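Local coordinates for ferulic acid decarboxylase 1 (Candida dubliniensis, PDB 4ZAD), which catalyses the decarboxylation of aromatic acrylic acids, probably including ferulic, coumaric and cinnamic acid, to vinyl products, using a prenylated FMN cofactor, at residues A[288-293]-A[365-370]; A[407-412]-A[449-454]. All coordinates share one frame; numbering follows the deposited sequence. Where two conformers were deposited one is given.

Contact 1: A[288-293]-A[365-370]. With 4LU (1-deoxy-5-O-phosphono-1-(3,3,4,5-tetramethyl-9,11-dioxo-2,3,8,9,10,11-hexahydro-7H-quinolino[1,8-fg]pteridin-12-ium-7-y l)-D-ribitol), chain E.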
ATOM      1  N   GLY A 288       5.992  10.128  20.511  1.00 27.20           N
ATOM      2  CA  GLY A 288       5.667   9.232  19.410  1.00 27.46           C
ATOM      3  C   GLY A 288       4.373   9.674  18.756  1.00 27.78           C
ATOM      4  O   GLY A 288       3.329   9.676  19.376  1.00 27.42           O
ATOM      5  N   GLU A 289       4.454  10.133  17.513  0.50 27.74           N
ATOM      6  CA  GLU A 289       3.319  10.811  16.875  0.50 27.72           C
ATOM      7  C   GLU A 289       2.878  10.137  15.574  0.50 27.95           C
ATOM      8  O   GLU A 289       3.386   9.086  15.182  0.50 27.85           O
ATOM      9  CB  GLU A 289       3.633  12.313  16.639  0.50 27.77           C
ATOM     10  CG  GLU A 289       2.933  13.321  17.613  0.50 26.46           C
ATOM     11  CD  GLU A 289       1.579  13.879  17.138  0.50 24.85           C
ATOM     12  OE1 GLU A 289       0.837  13.206  16.385  0.50 19.20           O
ATOM     13  OE2 GLU A 289       1.256  15.023  17.548  0.50 25.65           O
ATOM     14  N   MET A 290       1.942  10.811  14.917  1.00 28.35           N
ATOM     15  CA  MET A 290       1.116  10.307  13.833  1.00 28.55           C
ATOM     16  C   MET A 290       1.769   9.683  12.606  1.00 28.41           C
ATOM     17  O   MET A 290       1.077   9.005  11.832  1.00 28.33           O
ATOM     18  CB  MET A 290       0.173  11.446  13.374  1.00 28.32           C
ATOM     19  CG  MET A 290       0.890  12.657  12.778  1.00 28.41           C
ATOM     20  SD  MET A 290      -0.274  13.950  12.374  1.00 28.80           S
ATOM     21  CE  MET A 290      -1.085  13.142  10.999  1.00 26.03           C
ATOM     22  N   HIS A 291       3.061   9.892  12.406  1.00 27.95           N
ATOM     23  CA  HIS A 291       3.733   9.284  11.272  1.00 27.70           C
ATOM     24  C   HIS A 291       4.475   8.039  11.677  1.00 28.11           C
ATOM     25  O   HIS A 291       5.111   7.409  10.848  1.00 28.86           O
ATOM     26  CB  HIS A 291       4.628  10.290  10.605  1.00 27.05           C
ATOM     27  CG  HIS A 291       3.891  11.503  10.141  1.00 27.79           C
ATOM     28  ND1 HIS A 291       4.112  12.755  10.669  1.00 28.29           N
ATOM     29  CD2 HIS A 291       2.902  11.651   9.222  1.00 29.71           C
ATOM     30  CE1 HIS A 291       3.316  13.627  10.075  1.00 31.06           C
ATOM     31  NE2 HIS A 291       2.562  12.983   9.202  1.00 29.95           N
ATOM     32  N   GLY A 292       4.379   7.675  12.951  1.00 28.48           N
ATOM     33  CA  GLY A 292       4.916   6.413  13.432  1.00 29.25           C
ATOM     34  C   GLY A 292       6.300   6.432  14.064  1.00 29.80           C
ATOM     35  O   GLY A 292       6.848   5.350  14.350  1.00 29.92           O
ATOM     36  N   TYR A 293       6.863   7.628  14.295  1.00 30.17           N
ATOM     37  CA  TYR A 293       8.157   7.775  14.997  1.00 30.51           C
ATOM     38  C   TYR A 293       8.079   8.533  16.340  1.00 31.17           C
ATOM     39  O   TYR A 293       7.226   9.399  16.546  1.00 30.89           O
ATOM     40  CB  TYR A 293       9.177   8.484  14.098  1.00 30.11           C
ATOM     41  CG  TYR A 293       9.272   7.884  12.718  1.00 30.27           C
ATOM     42  CD1 TYR A 293       8.342   8.220  11.715  1.00 30.90           C
ATOM     43  CD2 TYR A 293      10.258   6.984  12.405  1.00 28.56           C
ATOM     44  CE1 TYR A 293       8.396   7.664  10.476  1.00 27.68           C
ATOM     45  CE2 TYR A 293      10.324   6.438  11.165  1.00 29.49           C
ATOM     46  CZ  TYR A 293       9.377   6.768  10.207  1.00 28.42           C
ATOM     47  OH  TYR A 293       9.458   6.215   8.962  1.00 28.89           O
ATOM     48  N   ALA A 365      -0.801   5.838   4.472  1.00 23.27           N
ATOM     49  CA  ALA A 365       0.147   6.919   4.200  1.00 22.36           C
ATOM     50  C   ALA A 365       0.305   7.878   5.362  1.00 21.51           C
ATOM     51  O   ALA A 365       0.915   8.917   5.222  1.00 20.67           O
ATOM     52  CB  ALA A 365      -0.254   7.662   2.904  1.00 22.21           C
ATOM     53  N   GLN A 366      -0.216   7.498   6.527  1.00 22.00           N
ATOM     54  CA  GLN A 366      -0.112   8.314   7.794  1.00 21.68           C
ATOM     55  C   GLN A 366      -0.643   9.761   7.623  1.00 21.86           C
ATOM     56  O   GLN A 366      -0.186  10.716   8.265  1.00 21.65           O
ATOM     57  CB  GLN A 366       1.316   8.344   8.322  1.00 21.42           C
ATOM     58  CG  GLN A 366       1.994   7.010   8.353  1.00 22.31           C
ATOM     59  CD  GLN A 366       1.501   6.103   9.442  1.00 22.80           C
ATOM     60  OE1 GLN A 366       1.494   4.890   9.273  1.00 23.42           O
ATOM     61  NE2 GLN A 366       1.098   6.672  10.575  1.00 24.46           N
ATOM     62  N   ALA A 367      -1.630   9.914   6.748  1.00 21.27           N
ATOM     63  CA  ALA A 367      -2.344  11.164   6.613  1.00 20.88           C
ATOM     64  C   ALA A 367      -1.442  12.216   6.018  1.00 20.75           C
ATOM     65  O   ALA A 367      -1.640  13.408   6.261  1.00 22.53           O
ATOM     66  CB  ALA A 367      -2.951  11.621   7.939  1.00 19.98           C
ATOM     67  N   LEU A 368      -0.497  11.763   5.193  1.00 20.19           N
ATOM     68  CA  LEU A 368       0.353  12.618   4.356  1.00 19.42           C
ATOM     69  C   LEU A 368      -0.184  12.721   2.923  1.00 19.53           C
ATOM     70  O   LEU A 368       0.200  13.635   2.184  1.00 20.55           O
ATOM     71  CB  LEU A 368       1.772  12.076   4.325  1.00 18.92           C
ATOM     72  CG  LEU A 368       2.528  12.304   5.636  1.00 19.71           C
ATOM     73  CD1 LEU A 368       3.615  11.304   5.863  1.00 17.63           C
ATOM     74  CD2 LEU A 368       3.074  13.736   5.679  1.00 16.88           C
ATOM     75  N   TRP A 369      -1.093  11.823   2.538  1.00 19.06           N
ATOM     76  CA  TRP A 369      -1.634  11.794   1.170  1.00 18.37           C
ATOM     77  C   TRP A 369      -3.079  12.090   1.222  1.00 18.06           C
ATOM     78  O   TRP A 369      -3.767  11.623   2.114  1.00 18.20           O
ATOM     79  CB  TRP A 369      -1.571  10.396   0.583  1.00 18.19           C
ATOM     80  CG  TRP A 369      -0.315   9.924   0.140  1.00 15.05           C
ATOM     81  CD1 TRP A 369       0.903  10.463   0.375  1.00 16.53           C
ATOM     82  CD2 TRP A 369      -0.107   8.734  -0.599  1.00 11.65           C
ATOM     83  NE1 TRP A 369       1.880   9.673  -0.199  1.00 16.87           N
ATOM     84  CE2 TRP A 369       1.268   8.606  -0.811  1.00 13.74           C
ATOM     85  CE3 TRP A 369      -0.959   7.752  -1.092  1.00 12.03           C
ATOM     86  CZ2 TRP A 369       1.808   7.553  -1.512  1.00 15.11           C
ATOM     87  CZ3 TRP A 369      -0.448   6.717  -1.771  1.00 11.05           C
ATOM     88  CH2 TRP A 369       0.936   6.615  -1.990  1.00 16.55           C
ATOM     89  N   LEU A 370      -3.574  12.765   0.211  1.00 18.20           N
ATOM     90  CA  LEU A 370      -5.037  12.968   0.085  1.00 17.66           C
ATOM     91  C   LEU A 370      -5.413  12.483  -1.286  1.00 16.98           C
ATOM     92  O   LEU A 370      -4.963  13.010  -2.262  1.00 17.28           O
ATOM     93  CB  LEU A 370      -5.430  14.444   0.240  1.00 17.15           C
ATOM     94  CG  LEU A 370      -6.938  14.743   0.167  1.00 16.34           C
ATOM     95  CD1 LEU A 370      -7.609  14.145   1.403  1.00 15.34           C
ATOM     96  CD2 LEU A 370      -7.268  16.234   0.051  1.00 10.57           C
TER
HETATM   97  C9  4LU E 603      -5.540  15.285  16.876  1.00 25.48           C
HETATM   98  C8  4LU E 603      -5.992  14.206  17.647  1.00 23.73           C
HETATM   99  C7  4LU E 603      -5.187  13.662  18.658  1.00 23.50           C
HETATM  100  C10 4LU E 603      -3.141  18.066  17.221  1.00 31.52           C
HETATM  101  C6  4LU E 603      -3.811  14.211  18.828  1.00 26.69           C
HETATM  102  N3  4LU E 603      -1.093  19.596  18.181  1.00 35.70           N
HETATM  103  C2  4LU E 603      -1.998  20.142  17.360  1.00 33.13           C
HETATM  104  C13 4LU E 603      -3.458  14.247  21.177  1.00 29.97           C
HETATM  105  C5  4LU E 603      -2.917  13.705  19.875  1.00 29.47           C
HETATM  106  C1  4LU E 603      -1.297  15.411  18.996  1.00 31.33           C
HETATM  107  O2  4LU E 603      -1.869  21.342  17.087  1.00 30.21           O
HETATM  108  N1  4LU E 603      -3.014  19.383  16.879  1.00 33.42           N
HETATM  109  C4  4LU E 603      -1.157  18.297  18.538  1.00 34.33           C
HETATM  110  O4  4LU E 603      -0.242  17.924  19.311  1.00 35.46           O
HETATM  111  C4A 4LU E 603      -2.168  17.491  18.068  1.00 31.85           C
HETATM  112  N5  4LU E 603      -2.132  15.910  18.130  1.00 30.35           N
HETATM  113  C3  4LU E 603      -1.622  14.364  19.852  1.00 31.29           C
HETATM  114  C12 4LU E 603      -2.842  12.184  19.968  1.00 25.41           C
HETATM  115  C5A 4LU E 603      -3.374  15.325  17.947  1.00 26.84           C
HETATM  116  C7M 4LU E 603      -5.639  12.519  19.529  1.00 18.57           C
HETATM  117  C8M 4LU E 603      -7.387  13.710  17.369  1.00 19.71           C
HETATM  118  C9A 4LU E 603      -4.328  15.952  17.114  1.00 26.54           C
HETATM  119  N10 4LU E 603      -4.182  17.333  16.738  1.00 26.88           N
HETATM  120  C1' 4LU E 603      -4.725  17.830  15.466  1.00 25.72           C
HETATM  121  C2' 4LU E 603      -5.810  18.858  15.787  1.00 23.97           C
HETATM  122  O2' 4LU E 603      -6.681  18.307  16.795  1.00 25.48           O
HETATM  123  C3' 4LU E 603      -6.602  19.282  14.543  1.00 22.32           C
HETATM  124  O3' 4LU E 603      -5.724  19.940  13.605  1.00 19.77           O
HETATM  125  C4' 4LU E 603      -7.778  20.221  14.888  1.00 20.41           C
HETATM  126  O4' 4LU E 603      -8.257  20.840  13.691  1.00 16.95           O
HETATM  127  C5' 4LU E 603      -7.349  21.345  15.847  1.00 20.03           C
HETATM  128  O5' 4LU E 603      -8.382  22.263  16.143  1.00 15.72           O
HETATM  129  P   4LU E 603      -8.472  23.715  15.507  1.00 19.83           P
HETATM  130  O2P 4LU E 603      -9.612  24.257  16.370  1.00 13.58           O
HETATM  131  O3P 4LU E 603      -8.776  23.432  14.020  1.00 16.03           O
HETATM  132  O1P 4LU E 603      -7.118  24.359  15.717  1.00 15.88           O
HETATM  133  O   HOH W   1       0.177  14.408   7.902  1.00 18.00           O
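Beside the prenylated-flavin site of this UbiD-family enzyme, M290 and H291 meet Q366, A367 and L368 where two beta turns abut: a type I turn, E289 to G292, in the Rift-related domain and a type I' turn, A365 to L368, in the C-terminal domain. E289, the predicted proton donor, starts the first turn; its OE1 may accept the N-H of M290, a bond left doubtful because the side chain was modelled in two conformers. The imidazole of H291 carries much of the contact. With CG beside the backbone N (chi1 -58°), the ring crosses the L368 side chain at about a right angle: H291 CD2 lies 3.5 Å from L368 CD1, and H291 NE2 3.6 Å from L368 CD2. H291 CD2 also comes within 3.4 Å of Q366 O. One face of the ring is covered from its own turn by M290 CG, 3.7 Å above the plane and over the centre. The methionine chain bends at its last torsion (chi3 -70°), bringing CE to 3.9 Å from A367 CB. Q366 NE2 donates to M290 O at 2.7 Å with a bent N-H...O angle of 144°, but the placement of both atoms is doubtful, which leaves this bond and a second one from NE2 to G324 O uncertain in detail. H291 O accepts a hydrogen bond from W430 NE1 of the second subunit. A water in the imidazole plane completes the junction, 3.1 Å from H291 NE2 and donating to A367 O at 2.6 Å.

Contact 2: A[407-412]-A[449-454]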
ATOM      1  N   CYS A 407      -5.526  21.833   5.092  1.00 22.06           N
ATOM      2  CA  CYS A 407      -4.672  20.850   4.415  1.00 22.16           C
ATOM      3  C   CYS A 407      -3.182  20.919   4.794  1.00 21.02           C
ATOM      4  O   CYS A 407      -2.354  20.326   4.131  1.00 20.26           O
ATOM      5  CB  CYS A 407      -4.803  20.988   2.889  1.00 21.84           C
ATOM      6  SG  CYS A 407      -6.489  20.737   2.286  1.00 26.05           S
ATOM      7  N   SER A 408      -2.843  21.627   5.858  1.00 20.83           N
ATOM      8  CA  SER A 408      -1.450  21.873   6.178  1.00 20.50           C
ATOM      9  C   SER A 408      -0.678  20.584   6.415  1.00 20.89           C
ATOM     10  O   SER A 408       0.523  20.524   6.113  1.00 21.23           O
ATOM     11  CB  SER A 408      -1.359  22.741   7.390  1.00 20.13           C
ATOM     12  OG  SER A 408      -1.920  22.031   8.466  1.00 21.68           O
ATOM     13  N   ILE A 409      -1.349  19.542   6.906  1.00 21.38           N
ATOM     14  CA  ILE A 409      -0.658  18.263   7.149  1.00 21.69           C
ATOM     15  C   ILE A 409      -0.420  17.428   5.911  1.00 21.72           C
ATOM     16  O   ILE A 409       0.273  16.439   5.974  1.00 22.28           O
ATOM     17  CB  ILE A 409      -1.378  17.376   8.155  1.00 21.83           C
ATOM     18  CG1 ILE A 409      -2.531  16.627   7.489  1.00 22.15           C
ATOM     19  CG2 ILE A 409      -1.817  18.206   9.384  1.00 20.75           C
ATOM     20  CD1 ILE A 409      -3.591  16.189   8.480  1.00 23.88           C
ATOM     21  N   LEU A 410      -1.006  17.810   4.793  1.00 22.01           N
ATOM     22  CA  LEU A 410      -1.023  16.956   3.599  1.00 22.36           C
ATOM     23  C   LEU A 410       0.207  17.214   2.761  1.00 22.16           C
ATOM     24  O   LEU A 410       0.628  18.379   2.674  1.00 22.59           O
ATOM     25  CB  LEU A 410      -2.308  17.209   2.799  1.00 21.82           C
ATOM     26  CG  LEU A 410      -3.582  16.770   3.553  1.00 23.24           C
ATOM     27  CD1 LEU A 410      -4.839  17.277   2.813  1.00 26.62           C
ATOM     28  CD2 LEU A 410      -3.679  15.275   3.797  1.00 18.62           C
ATOM     29  N   HIS A 411       0.994  16.458   2.209  1.00 24.66           N
ATOM     30  CA  HIS A 411       2.079  16.622   1.382  1.00 23.85           C
ATOM     31  C   HIS A 411       1.986  16.119  -0.069  1.00 23.35           C
ATOM     32  O   HIS A 411       2.765  16.524  -0.898  1.00 22.65           O
ATOM     33  CB  HIS A 411       3.362  16.118   1.991  1.00 24.44           C
ATOM     34  CG  HIS A 411       4.106  17.123   2.823  1.00 26.81           C
ATOM     35  ND1 HIS A 411       3.635  17.583   4.039  1.00 31.07           N
ATOM     36  CD2 HIS A 411       5.336  17.670   2.672  1.00 26.73           C
ATOM     37  CE1 HIS A 411       4.522  18.403   4.574  1.00 28.45           C
ATOM     38  NE2 HIS A 411       5.554  18.485   3.758  1.00 27.48           N
ATOM     39  N   GLU A 412       1.036  15.242  -0.370  1.00 23.20           N
ATOM     40  CA  GLU A 412       0.868  14.754  -1.724  1.00 23.05           C
ATOM     41  C   GLU A 412      -0.619  14.575  -1.996  1.00 22.90           C
ATOM     42  O   GLU A 412      -1.343  13.976  -1.202  1.00 23.46           O
ATOM     43  CB  GLU A 412       1.639  13.455  -1.912  1.00 23.50           C
ATOM     44  CG  GLU A 412       1.538  12.875  -3.311  1.00 24.16           C
ATOM     45  CD  GLU A 412       2.783  12.137  -3.765  1.00 22.57           C
ATOM     46  OE1 GLU A 412       3.726  11.975  -2.964  1.00 26.08           O
ATOM     47  OE2 GLU A 412       2.814  11.729  -4.935  1.00 20.61           O
ATOM     48  N   LYS A 449       3.925  26.191   3.057  0.50 36.27           N
ATOM     49  CA  LYS A 449       4.481  25.826   4.366  0.50 36.21           C
ATOM     50  C   LYS A 449       4.420  24.306   4.526  0.50 35.96           C
ATOM     51  O   LYS A 449       3.339  23.725   4.429  0.50 35.81           O
ATOM     52  CB  LYS A 449       3.736  26.523   5.526  0.50 36.01           C
ATOM     53  N   PRO A 450       5.584  23.658   4.767  1.00 35.89           N
ATOM     54  CA  PRO A 450       5.603  22.216   5.014  1.00 35.05           C
ATOM     55  C   PRO A 450       5.057  21.938   6.387  1.00 34.38           C
ATOM     56  O   PRO A 450       4.981  22.836   7.200  1.00 33.47           O
ATOM     57  CB  PRO A 450       7.089  21.853   4.948  1.00 35.15           C
ATOM     58  CG  PRO A 450       7.797  23.093   5.315  1.00 36.09           C
ATOM     59  CD  PRO A 450       6.934  24.255   4.919  1.00 35.82           C
ATOM     60  N   PHE A 451       4.631  20.698   6.612  1.00 34.79           N
ATOM     61  CA  PHE A 451       4.158  20.219   7.925  1.00 34.25           C
ATOM     62  C   PHE A 451       5.381  19.786   8.709  1.00 34.36           C
ATOM     63  O   PHE A 451       5.999  18.781   8.392  1.00 33.99           O
ATOM     64  CB  PHE A 451       3.168  19.057   7.740  1.00 34.14           C
ATOM     65  CG  PHE A 451       2.532  18.532   9.028  1.00 31.38           C
ATOM     66  CD1 PHE A 451       2.261  19.362  10.100  1.00 28.96           C
ATOM     67  CD2 PHE A 451       2.128  17.197   9.102  1.00 28.69           C
ATOM     68  CE1 PHE A 451       1.631  18.851  11.252  1.00 28.80           C
ATOM     69  CE2 PHE A 451       1.514  16.686  10.229  1.00 27.28           C
ATOM     70  CZ  PHE A 451       1.255  17.505  11.302  1.00 26.94           C
ATOM     71  N   ALA A 452       5.738  20.580   9.712  1.00 35.08           N
ATOM     72  CA  ALA A 452       6.916  20.321  10.581  1.00 35.45           C
ATOM     73  C   ALA A 452       6.988  18.959  11.270  1.00 35.08           C
ATOM     74  O   ALA A 452       8.077  18.543  11.607  1.00 35.32           O
ATOM     75  CB  ALA A 452       7.072  21.435  11.658  1.00 35.23           C
ATOM     76  N   LEU A 453       5.866  18.290  11.515  1.00 34.94           N
ATOM     77  CA  LEU A 453       5.933  16.923  12.059  1.00 34.88           C
ATOM     78  C   LEU A 453       6.314  15.833  11.037  1.00 34.77           C
ATOM     79  O   LEU A 453       6.861  14.814  11.447  1.00 35.88           O
ATOM     80  CB  LEU A 453       4.648  16.523  12.773  1.00 35.15           C
ATOM     81  CG  LEU A 453       4.447  16.981  14.231  1.00 35.94           C
ATOM     82  CD1 LEU A 453       4.353  18.538  14.367  1.00 36.87           C
ATOM     83  CD2 LEU A 453       3.197  16.284  14.838  1.00 33.18           C
ATOM     84  N   ALA A 454       6.043  16.012   9.740  1.00 33.96           N
ATOM     85  CA  ALA A 454       6.456  15.021   8.737  1.00 33.26           C
ATOM     86  C   ALA A 454       7.880  14.650   9.044  1.00 33.48           C
ATOM     87  O   ALA A 454       8.716  15.545   9.212  1.00 33.79           O
ATOM     88  CB  ALA A 454       6.403  15.561   7.331  1.00 33.01           C
TER
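F451, H411 and I409 lose the most surface here, and the phenyl ring of F451 is the common element. I409 lies beside it, the two side chains pointing the same way, so that the isoleucine covers one ring face. The evidence for a CH-pi contact is direct: I409 CG2 stands 3.8 Å from the F451 centroid and only 16° off the ring normal. Toward the ring's rim, I409 CB approaches F451 CE2 to 3.6 Å, and the backbone atom I409 CA is likewise 3.6 Å from F451 CD2. The opposite face is covered from within its own segment by L453 CB, 3.8 Å above the plane. With CG anti to its backbone N (chi1 -176°), the phenyl ring of F451 lies between I409 and L453.

Both segments belong to the C-terminal UbiD domain, and each contains a type I beta turn, C407 to L410 and F451 to A454. The first turn, on the approach to strand 412-417 of the domain's mixed sheet, packs against the second, which ends with A454 as N-cap of helix 455-458. I409 also touches I334 and V338 of helix 334-347.

H411 comes to the base of F451 edge-on, crossing that side chain at about a right angle. Its CE1 is 3.1 Å from F451 N, near the imidazole plane, and 3.5 Å from F451 CB. Further along the same edge, H411 NE2 meets P450 CB at 3.9 Å. F456 sets its ring edge-to-face with this histidine. The carbonyl S408 O touches F451 CB at 3.4 Å and, like L410 O, is hydrogen-bonded by K470 NZ.

Overall arrangement
Contacts 1 and 2 have centres 10 Å apart and follow one another along the chain. Two probable backbone hydrogen bonds join them, L368 O to H411 N and L370 N to E412 O, each 2.9 Å, where parallel strands 369-374 and 412-417 begin. Side chains meet as well: H291 CE1 of contact 1 packs 3.6 Å from F451 CE2 of contact 2, and M290 touches the same phenylalanine. Segment 288-293 carries E289, whose side chain touches L453 of contact 2; in one of its two conformers E289 OE2 is 3.0 Å from C1 of the cofactor. Contact 2 lies further out: the side chain of I409 is about 6 Å from the bound 4LU.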